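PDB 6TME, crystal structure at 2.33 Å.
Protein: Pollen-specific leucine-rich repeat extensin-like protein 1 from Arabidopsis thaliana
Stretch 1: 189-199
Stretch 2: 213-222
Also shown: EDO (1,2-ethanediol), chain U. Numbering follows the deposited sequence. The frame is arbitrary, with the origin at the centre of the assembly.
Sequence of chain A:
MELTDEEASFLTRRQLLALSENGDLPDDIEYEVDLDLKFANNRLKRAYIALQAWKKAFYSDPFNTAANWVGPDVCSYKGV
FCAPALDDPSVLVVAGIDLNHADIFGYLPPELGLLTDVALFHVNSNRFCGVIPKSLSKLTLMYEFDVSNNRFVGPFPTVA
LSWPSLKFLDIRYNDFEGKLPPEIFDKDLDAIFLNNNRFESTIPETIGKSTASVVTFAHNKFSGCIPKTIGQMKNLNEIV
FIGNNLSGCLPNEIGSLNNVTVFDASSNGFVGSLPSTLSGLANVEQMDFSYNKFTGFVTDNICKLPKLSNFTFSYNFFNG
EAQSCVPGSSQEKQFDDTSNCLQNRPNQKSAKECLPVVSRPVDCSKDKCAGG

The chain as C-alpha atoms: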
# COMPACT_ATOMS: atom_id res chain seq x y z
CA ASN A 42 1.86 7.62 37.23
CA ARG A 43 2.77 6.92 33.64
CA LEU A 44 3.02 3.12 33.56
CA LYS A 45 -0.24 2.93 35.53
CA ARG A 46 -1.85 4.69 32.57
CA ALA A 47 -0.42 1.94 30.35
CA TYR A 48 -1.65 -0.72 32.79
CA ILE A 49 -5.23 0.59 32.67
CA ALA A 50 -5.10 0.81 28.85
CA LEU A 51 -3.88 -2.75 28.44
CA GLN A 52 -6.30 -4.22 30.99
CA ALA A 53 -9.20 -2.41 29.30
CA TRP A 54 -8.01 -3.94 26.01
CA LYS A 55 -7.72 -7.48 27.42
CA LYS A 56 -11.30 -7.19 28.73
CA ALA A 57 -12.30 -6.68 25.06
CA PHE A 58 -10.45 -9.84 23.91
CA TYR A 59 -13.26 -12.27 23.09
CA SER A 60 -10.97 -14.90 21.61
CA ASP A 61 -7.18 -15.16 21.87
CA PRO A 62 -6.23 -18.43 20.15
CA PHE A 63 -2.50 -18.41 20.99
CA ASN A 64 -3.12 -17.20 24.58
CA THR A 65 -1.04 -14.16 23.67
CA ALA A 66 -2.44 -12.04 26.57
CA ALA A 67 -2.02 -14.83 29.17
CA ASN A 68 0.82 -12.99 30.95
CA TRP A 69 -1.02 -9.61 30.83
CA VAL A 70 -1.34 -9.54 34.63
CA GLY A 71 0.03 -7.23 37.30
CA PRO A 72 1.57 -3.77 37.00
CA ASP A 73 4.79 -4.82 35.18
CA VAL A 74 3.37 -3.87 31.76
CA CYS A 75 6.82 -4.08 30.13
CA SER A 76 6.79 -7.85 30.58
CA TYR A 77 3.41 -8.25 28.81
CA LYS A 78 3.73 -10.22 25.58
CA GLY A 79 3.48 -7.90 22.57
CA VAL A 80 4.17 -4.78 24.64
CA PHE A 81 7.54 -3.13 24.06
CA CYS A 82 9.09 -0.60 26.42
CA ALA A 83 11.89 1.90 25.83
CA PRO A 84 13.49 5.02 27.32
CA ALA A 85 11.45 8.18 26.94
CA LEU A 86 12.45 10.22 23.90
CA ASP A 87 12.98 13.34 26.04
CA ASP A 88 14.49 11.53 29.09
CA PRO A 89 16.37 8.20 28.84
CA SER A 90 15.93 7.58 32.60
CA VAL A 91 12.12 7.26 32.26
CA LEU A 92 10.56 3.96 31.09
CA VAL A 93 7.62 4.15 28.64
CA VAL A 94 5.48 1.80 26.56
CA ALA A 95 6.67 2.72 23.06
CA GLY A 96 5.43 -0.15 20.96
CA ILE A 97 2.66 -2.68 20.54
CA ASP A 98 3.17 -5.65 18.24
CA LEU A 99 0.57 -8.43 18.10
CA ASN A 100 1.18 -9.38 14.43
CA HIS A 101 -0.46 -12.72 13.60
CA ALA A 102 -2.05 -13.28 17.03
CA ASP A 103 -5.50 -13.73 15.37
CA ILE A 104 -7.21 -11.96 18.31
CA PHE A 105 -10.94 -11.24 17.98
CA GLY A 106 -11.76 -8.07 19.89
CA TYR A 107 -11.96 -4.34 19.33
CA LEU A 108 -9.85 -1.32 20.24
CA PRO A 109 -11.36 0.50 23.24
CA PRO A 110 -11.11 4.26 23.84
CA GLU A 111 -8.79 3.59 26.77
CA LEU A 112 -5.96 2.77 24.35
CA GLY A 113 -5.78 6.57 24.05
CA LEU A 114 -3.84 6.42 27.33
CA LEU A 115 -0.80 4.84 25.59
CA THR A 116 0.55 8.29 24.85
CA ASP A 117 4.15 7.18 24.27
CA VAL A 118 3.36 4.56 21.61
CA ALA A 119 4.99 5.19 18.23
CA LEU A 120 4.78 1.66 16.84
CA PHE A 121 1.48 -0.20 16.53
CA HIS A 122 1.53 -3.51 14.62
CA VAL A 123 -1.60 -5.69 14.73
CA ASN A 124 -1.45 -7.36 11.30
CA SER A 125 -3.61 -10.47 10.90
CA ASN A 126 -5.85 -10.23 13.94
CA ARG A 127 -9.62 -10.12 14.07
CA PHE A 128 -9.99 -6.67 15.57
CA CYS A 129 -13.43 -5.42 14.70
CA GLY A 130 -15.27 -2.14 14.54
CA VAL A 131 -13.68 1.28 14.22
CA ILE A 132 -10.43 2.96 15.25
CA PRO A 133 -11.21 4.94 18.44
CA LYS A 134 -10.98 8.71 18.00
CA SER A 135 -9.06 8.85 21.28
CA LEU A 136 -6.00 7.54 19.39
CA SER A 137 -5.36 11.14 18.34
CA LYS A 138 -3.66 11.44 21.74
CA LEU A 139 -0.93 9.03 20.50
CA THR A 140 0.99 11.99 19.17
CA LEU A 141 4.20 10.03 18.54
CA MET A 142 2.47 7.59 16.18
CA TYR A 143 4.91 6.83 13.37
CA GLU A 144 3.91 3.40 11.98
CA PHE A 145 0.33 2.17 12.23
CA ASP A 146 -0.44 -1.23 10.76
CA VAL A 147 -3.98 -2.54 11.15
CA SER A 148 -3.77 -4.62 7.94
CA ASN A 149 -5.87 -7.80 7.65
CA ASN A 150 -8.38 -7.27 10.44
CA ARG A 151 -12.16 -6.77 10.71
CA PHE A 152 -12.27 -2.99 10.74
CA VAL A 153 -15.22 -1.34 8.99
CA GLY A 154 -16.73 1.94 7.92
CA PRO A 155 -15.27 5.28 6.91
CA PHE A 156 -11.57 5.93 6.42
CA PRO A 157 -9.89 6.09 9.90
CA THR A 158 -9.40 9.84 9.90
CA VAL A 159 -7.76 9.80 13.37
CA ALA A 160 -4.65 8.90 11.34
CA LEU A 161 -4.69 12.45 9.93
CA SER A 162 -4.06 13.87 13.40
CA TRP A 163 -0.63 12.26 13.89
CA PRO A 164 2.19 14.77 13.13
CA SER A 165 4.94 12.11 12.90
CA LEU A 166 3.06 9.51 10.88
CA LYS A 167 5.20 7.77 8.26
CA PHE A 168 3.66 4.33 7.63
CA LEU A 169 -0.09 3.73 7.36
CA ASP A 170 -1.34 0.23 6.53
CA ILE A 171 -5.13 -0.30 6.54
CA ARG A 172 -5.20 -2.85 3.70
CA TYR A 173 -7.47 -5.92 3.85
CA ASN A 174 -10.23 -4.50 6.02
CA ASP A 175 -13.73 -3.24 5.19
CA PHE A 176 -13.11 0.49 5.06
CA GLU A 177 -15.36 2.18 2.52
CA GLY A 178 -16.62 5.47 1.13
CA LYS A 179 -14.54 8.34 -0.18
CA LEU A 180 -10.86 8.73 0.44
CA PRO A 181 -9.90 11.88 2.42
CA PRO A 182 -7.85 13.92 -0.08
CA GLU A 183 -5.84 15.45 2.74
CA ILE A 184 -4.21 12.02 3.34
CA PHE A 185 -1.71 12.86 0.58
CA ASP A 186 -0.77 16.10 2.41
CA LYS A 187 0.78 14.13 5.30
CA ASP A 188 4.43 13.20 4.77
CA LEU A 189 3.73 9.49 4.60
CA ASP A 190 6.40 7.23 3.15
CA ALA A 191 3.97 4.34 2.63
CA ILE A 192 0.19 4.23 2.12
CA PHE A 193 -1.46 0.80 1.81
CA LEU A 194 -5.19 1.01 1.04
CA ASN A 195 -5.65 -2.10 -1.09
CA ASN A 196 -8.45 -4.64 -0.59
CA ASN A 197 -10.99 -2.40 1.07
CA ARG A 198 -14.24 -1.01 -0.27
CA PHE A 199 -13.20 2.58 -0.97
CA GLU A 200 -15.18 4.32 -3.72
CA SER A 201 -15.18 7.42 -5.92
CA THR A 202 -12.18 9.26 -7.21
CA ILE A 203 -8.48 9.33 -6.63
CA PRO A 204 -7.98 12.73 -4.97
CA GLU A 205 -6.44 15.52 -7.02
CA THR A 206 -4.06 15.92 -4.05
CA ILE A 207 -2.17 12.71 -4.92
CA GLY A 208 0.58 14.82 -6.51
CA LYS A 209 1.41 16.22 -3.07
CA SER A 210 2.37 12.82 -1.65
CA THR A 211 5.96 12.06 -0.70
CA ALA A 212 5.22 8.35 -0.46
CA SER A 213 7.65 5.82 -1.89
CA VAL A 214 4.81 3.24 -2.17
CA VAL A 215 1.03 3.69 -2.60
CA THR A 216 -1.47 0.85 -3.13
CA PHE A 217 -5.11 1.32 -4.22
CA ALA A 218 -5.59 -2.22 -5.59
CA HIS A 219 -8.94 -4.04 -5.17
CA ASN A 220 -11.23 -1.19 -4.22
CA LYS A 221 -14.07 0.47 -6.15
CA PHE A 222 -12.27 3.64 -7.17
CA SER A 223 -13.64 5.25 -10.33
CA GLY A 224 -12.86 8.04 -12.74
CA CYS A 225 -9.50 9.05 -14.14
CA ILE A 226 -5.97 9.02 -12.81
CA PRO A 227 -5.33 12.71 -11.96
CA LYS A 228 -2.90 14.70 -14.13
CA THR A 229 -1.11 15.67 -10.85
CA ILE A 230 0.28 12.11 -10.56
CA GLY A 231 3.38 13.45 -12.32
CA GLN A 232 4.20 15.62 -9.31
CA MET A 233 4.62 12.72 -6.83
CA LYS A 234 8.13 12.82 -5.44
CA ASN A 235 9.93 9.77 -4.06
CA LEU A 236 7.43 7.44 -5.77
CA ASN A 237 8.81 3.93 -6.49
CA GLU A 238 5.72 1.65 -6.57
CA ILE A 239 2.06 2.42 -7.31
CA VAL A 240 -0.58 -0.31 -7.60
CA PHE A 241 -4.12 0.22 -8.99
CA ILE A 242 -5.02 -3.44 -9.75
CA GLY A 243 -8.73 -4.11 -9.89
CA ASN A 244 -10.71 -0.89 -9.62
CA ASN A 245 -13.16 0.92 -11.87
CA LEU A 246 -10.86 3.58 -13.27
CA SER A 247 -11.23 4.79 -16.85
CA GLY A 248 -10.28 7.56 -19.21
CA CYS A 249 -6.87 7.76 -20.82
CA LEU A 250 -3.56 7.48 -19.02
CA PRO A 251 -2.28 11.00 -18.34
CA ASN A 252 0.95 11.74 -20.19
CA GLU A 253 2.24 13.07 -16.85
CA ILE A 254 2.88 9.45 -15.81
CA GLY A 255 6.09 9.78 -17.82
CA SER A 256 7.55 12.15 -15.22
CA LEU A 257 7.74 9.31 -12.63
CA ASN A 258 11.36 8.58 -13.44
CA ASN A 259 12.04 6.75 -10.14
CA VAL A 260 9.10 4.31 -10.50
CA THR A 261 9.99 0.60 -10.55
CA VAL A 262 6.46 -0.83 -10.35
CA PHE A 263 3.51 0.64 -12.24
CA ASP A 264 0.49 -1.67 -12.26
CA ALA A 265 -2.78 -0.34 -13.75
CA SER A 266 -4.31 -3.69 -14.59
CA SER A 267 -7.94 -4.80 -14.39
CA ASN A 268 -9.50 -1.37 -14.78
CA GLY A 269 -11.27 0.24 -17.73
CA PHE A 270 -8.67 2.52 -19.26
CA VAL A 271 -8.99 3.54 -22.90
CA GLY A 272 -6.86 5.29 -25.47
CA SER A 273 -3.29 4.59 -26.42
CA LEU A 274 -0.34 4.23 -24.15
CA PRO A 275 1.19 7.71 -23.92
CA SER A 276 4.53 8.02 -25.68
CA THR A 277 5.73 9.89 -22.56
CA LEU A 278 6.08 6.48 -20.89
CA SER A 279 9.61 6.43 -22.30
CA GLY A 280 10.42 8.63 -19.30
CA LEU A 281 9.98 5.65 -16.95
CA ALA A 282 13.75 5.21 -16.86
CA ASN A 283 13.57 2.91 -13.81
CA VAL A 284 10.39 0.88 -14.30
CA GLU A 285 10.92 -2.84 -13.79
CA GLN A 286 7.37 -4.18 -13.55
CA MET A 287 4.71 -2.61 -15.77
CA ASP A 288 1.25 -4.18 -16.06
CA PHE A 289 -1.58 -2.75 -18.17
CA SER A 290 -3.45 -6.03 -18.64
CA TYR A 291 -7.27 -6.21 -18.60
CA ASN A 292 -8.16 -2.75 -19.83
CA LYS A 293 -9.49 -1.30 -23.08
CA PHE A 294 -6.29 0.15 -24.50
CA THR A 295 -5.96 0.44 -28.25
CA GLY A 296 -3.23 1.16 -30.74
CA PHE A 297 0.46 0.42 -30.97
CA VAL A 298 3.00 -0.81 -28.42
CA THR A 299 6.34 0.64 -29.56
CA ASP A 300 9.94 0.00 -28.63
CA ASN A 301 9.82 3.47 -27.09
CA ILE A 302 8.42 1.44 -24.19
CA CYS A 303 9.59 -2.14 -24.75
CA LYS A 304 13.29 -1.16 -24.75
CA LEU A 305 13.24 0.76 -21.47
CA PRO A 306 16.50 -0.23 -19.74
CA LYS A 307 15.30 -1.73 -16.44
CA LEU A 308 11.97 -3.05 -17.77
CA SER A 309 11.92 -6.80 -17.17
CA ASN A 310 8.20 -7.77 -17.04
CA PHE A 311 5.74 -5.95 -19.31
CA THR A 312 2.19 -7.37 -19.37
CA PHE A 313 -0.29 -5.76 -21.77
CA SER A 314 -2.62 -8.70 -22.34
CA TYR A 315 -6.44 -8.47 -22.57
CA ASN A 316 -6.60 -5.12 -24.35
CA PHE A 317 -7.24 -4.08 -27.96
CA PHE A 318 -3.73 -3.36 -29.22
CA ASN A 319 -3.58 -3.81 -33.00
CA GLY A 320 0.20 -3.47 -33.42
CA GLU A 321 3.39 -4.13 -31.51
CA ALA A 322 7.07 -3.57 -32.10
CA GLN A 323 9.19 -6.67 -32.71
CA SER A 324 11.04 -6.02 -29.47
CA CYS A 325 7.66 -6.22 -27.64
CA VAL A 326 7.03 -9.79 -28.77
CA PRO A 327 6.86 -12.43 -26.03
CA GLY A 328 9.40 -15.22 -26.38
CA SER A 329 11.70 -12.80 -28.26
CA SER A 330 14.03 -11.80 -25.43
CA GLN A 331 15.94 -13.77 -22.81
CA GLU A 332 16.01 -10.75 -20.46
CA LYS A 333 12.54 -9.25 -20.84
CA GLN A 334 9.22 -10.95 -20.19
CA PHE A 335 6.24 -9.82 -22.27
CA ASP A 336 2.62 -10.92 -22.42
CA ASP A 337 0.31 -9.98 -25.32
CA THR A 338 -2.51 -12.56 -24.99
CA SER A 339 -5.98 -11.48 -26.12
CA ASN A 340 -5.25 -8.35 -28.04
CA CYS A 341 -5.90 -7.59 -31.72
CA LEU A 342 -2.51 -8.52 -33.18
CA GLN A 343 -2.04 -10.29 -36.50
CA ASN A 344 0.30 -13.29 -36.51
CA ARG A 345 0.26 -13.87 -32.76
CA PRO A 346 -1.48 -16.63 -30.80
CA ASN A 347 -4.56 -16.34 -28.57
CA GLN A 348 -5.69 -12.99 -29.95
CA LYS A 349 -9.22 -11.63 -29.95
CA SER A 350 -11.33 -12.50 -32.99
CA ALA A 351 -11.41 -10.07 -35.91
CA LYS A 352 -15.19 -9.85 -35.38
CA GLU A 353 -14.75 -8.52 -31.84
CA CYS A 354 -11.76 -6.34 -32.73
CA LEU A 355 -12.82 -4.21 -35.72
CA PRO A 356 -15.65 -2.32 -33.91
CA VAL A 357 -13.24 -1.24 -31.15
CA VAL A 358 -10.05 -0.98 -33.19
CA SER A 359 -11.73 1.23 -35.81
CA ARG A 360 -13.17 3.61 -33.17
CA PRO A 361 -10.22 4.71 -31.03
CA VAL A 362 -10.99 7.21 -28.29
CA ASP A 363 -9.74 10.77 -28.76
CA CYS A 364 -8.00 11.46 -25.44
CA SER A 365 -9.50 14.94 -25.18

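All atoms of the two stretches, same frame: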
# COMPACT_ATOMS: atom_id res chain seq x y z
N LEU A 189 3.65 10.94 4.53
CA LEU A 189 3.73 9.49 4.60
C LEU A 189 4.78 8.97 3.62
O LEU A 189 4.95 9.50 2.52
CB LEU A 189 2.36 8.87 4.29
CG LEU A 189 1.35 8.99 5.44
CD1 LEU A 189 -0.04 8.75 4.93
CD2 LEU A 189 1.69 7.95 6.48
N ASP A 190 5.52 7.96 4.05
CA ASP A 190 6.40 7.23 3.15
C ASP A 190 5.67 6.07 2.48
O ASP A 190 6.03 5.67 1.38
CB ASP A 190 7.62 6.71 3.92
CG ASP A 190 8.40 5.64 3.16
OD1 ASP A 190 8.99 5.95 2.09
OD2 ASP A 190 8.43 4.47 3.62
N ALA A 191 4.62 5.55 3.12
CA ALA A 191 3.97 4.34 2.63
C ALA A 191 2.49 4.41 2.99
O ALA A 191 2.14 4.66 4.14
CB ALA A 191 4.60 3.08 3.24
N ILE A 192 1.64 4.18 1.99
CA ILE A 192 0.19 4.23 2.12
C ILE A 192 -0.36 2.96 1.48
O ILE A 192 -0.32 2.81 0.25
CB ILE A 192 -0.41 5.49 1.46
CG1 ILE A 192 0.36 6.74 1.87
CG2 ILE A 192 -1.89 5.66 1.81
CD1 ILE A 192 0.07 7.97 1.03
N PHE A 193 -0.84 2.03 2.30
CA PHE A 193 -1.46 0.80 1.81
C PHE A 193 -2.96 0.89 2.04
O PHE A 193 -3.41 0.94 3.19
CB PHE A 193 -0.85 -0.43 2.49
CG PHE A 193 0.63 -0.57 2.26
CD1 PHE A 193 1.11 -1.08 1.07
CD2 PHE A 193 1.56 -0.17 3.23
CE1 PHE A 193 2.48 -1.21 0.84
CE2 PHE A 193 2.93 -0.28 3.01
CZ PHE A 193 3.39 -0.81 1.82
N LEU A 194 -3.73 0.94 0.96
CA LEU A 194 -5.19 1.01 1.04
C LEU A 194 -5.85 -0.21 0.41
O LEU A 194 -7.07 -0.33 0.51
CB LEU A 194 -5.71 2.27 0.34
CG LEU A 194 -4.99 3.58 0.63
CD1 LEU A 194 -5.35 4.57 -0.46
CD2 LEU A 194 -5.36 4.11 2.02
N ASN A 195 -5.09 -1.10 -0.20
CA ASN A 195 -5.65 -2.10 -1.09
C ASN A 195 -6.60 -3.02 -0.34
O ASN A 195 -6.54 -3.16 0.89
CB ASN A 195 -4.54 -2.91 -1.78
CG ASN A 195 -3.61 -3.62 -0.79
OD1 ASN A 195 -2.69 -3.02 -0.21
ND2 ASN A 195 -3.85 -4.91 -0.59
N ASN A 196 -7.51 -3.63 -1.10
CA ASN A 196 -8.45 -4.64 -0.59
C ASN A 196 -9.30 -4.07 0.54
O ASN A 196 -9.37 -4.60 1.66
CB ASN A 196 -7.71 -5.89 -0.12
CG ASN A 196 -7.16 -6.69 -1.27
OD1 ASN A 196 -6.09 -6.38 -1.81
ND2 ASN A 196 -7.89 -7.73 -1.66
N ASN A 197 -9.95 -2.96 0.22
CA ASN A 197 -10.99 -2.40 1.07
C ASN A 197 -12.22 -2.24 0.18
O ASN A 197 -12.38 -2.90 -0.86
CB ASN A 197 -10.49 -1.11 1.72
CG ASN A 197 -9.68 -1.38 2.96
OD1 ASN A 197 -10.25 -1.70 4.01
ND2 ASN A 197 -8.36 -1.33 2.84
N ARG A 198 -13.10 -1.34 0.56
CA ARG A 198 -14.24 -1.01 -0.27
C ARG A 198 -14.33 0.49 -0.49
O ARG A 198 -15.42 1.05 -0.57
CB ARG A 198 -15.51 -1.58 0.34
CG ARG A 198 -15.56 -3.10 0.30
CD ARG A 198 -15.78 -3.58 -1.16
NE ARG A 198 -17.20 -3.80 -1.44
CZ ARG A 198 -17.69 -4.40 -2.52
NH1 ARG A 198 -16.88 -4.85 -3.47
NH2 ARG A 198 -19.00 -4.56 -2.66
N PHE A 199 -13.19 1.17 -0.61
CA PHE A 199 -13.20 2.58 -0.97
C PHE A 199 -13.82 2.79 -2.35
O PHE A 199 -13.71 1.95 -3.25
CB PHE A 199 -11.79 3.15 -0.96
CG PHE A 199 -11.16 3.15 0.41
CD1 PHE A 199 -11.78 3.81 1.47
CD2 PHE A 199 -9.95 2.48 0.64
CE1 PHE A 199 -11.20 3.81 2.75
CE2 PHE A 199 -9.38 2.47 1.91
CZ PHE A 199 -10.00 3.14 2.97
N SER A 213 6.92 6.73 -1.02
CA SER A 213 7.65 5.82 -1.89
C SER A 213 6.79 4.66 -2.40
O SER A 213 7.10 4.11 -3.46
CB SER A 213 8.90 5.28 -1.17
OG SER A 213 8.53 4.40 -0.13
N VAL A 214 5.72 4.29 -1.69
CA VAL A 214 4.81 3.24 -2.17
C VAL A 214 3.38 3.62 -1.81
O VAL A 214 3.11 4.02 -0.67
CB VAL A 214 5.15 1.84 -1.59
CG1 VAL A 214 5.16 1.82 -0.04
CG2 VAL A 214 4.16 0.80 -2.11
N VAL A 215 2.47 3.49 -2.79
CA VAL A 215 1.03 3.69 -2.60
C VAL A 215 0.29 2.54 -3.28
O VAL A 215 0.50 2.28 -4.46
CB VAL A 215 0.54 5.03 -3.18
CG1 VAL A 215 -0.91 5.22 -2.84
CG2 VAL A 215 1.39 6.23 -2.70
N THR A 216 -0.61 1.87 -2.54
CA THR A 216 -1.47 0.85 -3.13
C THR A 216 -2.94 1.24 -2.99
O THR A 216 -3.39 1.64 -1.90
CB THR A 216 -1.22 -0.54 -2.51
OG1 THR A 216 -1.62 -0.59 -1.13
CG2 THR A 216 0.26 -0.93 -2.65
N PHE A 217 -3.66 1.15 -4.12
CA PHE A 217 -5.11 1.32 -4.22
C PHE A 217 -5.81 0.04 -4.66
O PHE A 217 -7.05 0.05 -4.81
CB PHE A 217 -5.49 2.39 -5.26
CG PHE A 217 -4.93 3.74 -5.01
CD1 PHE A 217 -5.64 4.66 -4.25
CD2 PHE A 217 -3.73 4.11 -5.57
CE1 PHE A 217 -5.14 5.93 -4.02
CE2 PHE A 217 -3.21 5.38 -5.35
CZ PHE A 217 -3.92 6.29 -4.57
N ALA A 218 -5.06 -1.02 -4.95
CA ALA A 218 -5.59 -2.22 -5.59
C ALA A 218 -6.86 -2.72 -4.91
O ALA A 218 -7.03 -2.57 -3.70
CB ALA A 218 -4.53 -3.32 -5.58
N HIS A 219 -7.77 -3.31 -5.69
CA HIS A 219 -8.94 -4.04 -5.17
C HIS A 219 -9.81 -3.16 -4.27
O HIS A 219 -10.13 -3.50 -3.12
CB HIS A 219 -8.51 -5.31 -4.45
CG HIS A 219 -7.79 -6.27 -5.35
ND1 HIS A 219 -8.28 -6.64 -6.58
CD2 HIS A 219 -6.59 -6.89 -5.22
CE1 HIS A 219 -7.43 -7.46 -7.16
NE2 HIS A 219 -6.39 -7.62 -6.36
N ASN A 220 -10.20 -2.02 -4.82
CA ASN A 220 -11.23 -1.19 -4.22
C ASN A 220 -12.28 -0.96 -5.31
O ASN A 220 -12.32 -1.67 -6.32
CB ASN A 220 -10.61 0.08 -3.65
CG ASN A 220 -9.95 -0.18 -2.32
OD1 ASN A 220 -10.64 -0.36 -1.31
ND2 ASN A 220 -8.61 -0.23 -2.32
N LYS A 221 -13.12 0.05 -5.12
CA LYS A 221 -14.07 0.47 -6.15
C LYS A 221 -13.86 1.94 -6.48
O LYS A 221 -14.80 2.73 -6.56
CB LYS A 221 -15.52 0.19 -5.74
CG LYS A 221 -15.85 -1.33 -5.63
CD LYS A 221 -15.95 -2.02 -7.01
CE LYS A 221 -17.37 -2.52 -7.35
NZ LYS A 221 -17.78 -2.30 -8.81
N PHE A 222 -12.61 2.33 -6.66
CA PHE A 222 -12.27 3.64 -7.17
C PHE A 222 -12.69 3.78 -8.64
O PHE A 222 -12.59 2.84 -9.43
CB PHE A 222 -10.78 3.88 -7.07
CG PHE A 222 -10.31 4.09 -5.67
CD1 PHE A 222 -10.60 5.28 -5.01
CD2 PHE A 222 -9.56 3.12 -5.02
CE1 PHE A 222 -10.15 5.49 -3.71
CE2 PHE A 222 -9.11 3.32 -3.73
CZ PHE A 222 -9.40 4.51 -3.07
C1 EDO U . -17.76 -7.12 -6.39
O1 EDO U . -17.06 -6.24 -7.30
C2 EDO U . -19.27 -6.91 -6.47
O2 EDO U . -19.64 -5.75 -5.71

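The contact joins two successive turns of a leucine-rich repeat, and its first rule is strict register. Strands 191-193 and 214-216 run parallel, 12° apart, and each residue sits beside its counterpart in the next repeat: Ala-191 by Val-214, Ile-192 by Val-215, Phe-193 by Thr-216.

Backbone hydrogen bonds fix that register. The N of Ile-192 donates to the O of Val-214 at 3.0 Å, the N of Thr-216 to the O of Ile-192 at 3.0 Å, and the N of Leu-194 to the O of Thr-216 at 3.0 Å. Ile-192 thus reaches the neighbouring strand through both its N and its O, as a parallel ladder requires, because the bonds of one residue go to the two residues flanking its partner. The CA of Ala-191 adds a C-H contact to the O of Val-214 at 3.4 Å, and the CA of Val-215 does the same with the O of Ile-192 at 3.3 Å. The pairing outlasts these two strands: past the turn, the N of Asn-196 donates to the O of Ala-218 at 2.8 Å, and farther on the N of Lys-221 donates to the O of Phe-199 at 2.7 Å. Asn-196 and His-219, at equivalent places, both have positive phi and psi, so the turn is repeated in backbone shape as well as in spacing.

Polar side chains add bonds at both ends of the strand pair. Ahead of the strands, the OG of Ser-213 donates to the OD1 of Asp-190 at 2.7 Å, while the N of Ser-213 reaches the O of Asp-190 at 2.8 Å; side chain and main chain clamp the same pair. At the other end the OG1 of Thr-216 donates to the OD1 of Asn-195 at 2.8 Å.

The asparagines supply a repeated motif. Asn-197 and Asn-220 share nearly the same rotamer, and each folds back onto its own turn: the ND2 of Asn-197 donates to the O of Leu-194 at 2.8 Å, and the ND2 of Asn-220 to the O of Phe-217 at 3.0 Å. Asn-220 also spans the repeats, its ND2 donating to the O of Leu-194 at 3.2 Å. The carbonyl of Leu-194 therefore receives an amide from each repeat. The OD1 of Asn-220 accepts from the N of Phe-199 at 3.1 Å, although the position of that oxygen is less certain.

Apolar packing follows the same register. On the face carrying Ala-191, Phe-193, Val-214 and Thr-216, the CG1 of Val-214 lies 3.6 Å from the CB of Ala-191 and 3.7 Å from the CZ of Phe-193, so one methyl serves two neighbours. The one polar atom in this packing is the OG1 of Thr-216, which lies at the edge of the Phe-193 ring, 3.5 Å from the CD1 of Phe-193. Beyond strands 191-193 and 214-216, the CD1 of Leu-194 approaches the CD1 of Phe-217 at 3.8 Å, and the CB of Phe-199 approaches the CZ of Phe-222 at 3.5 Å.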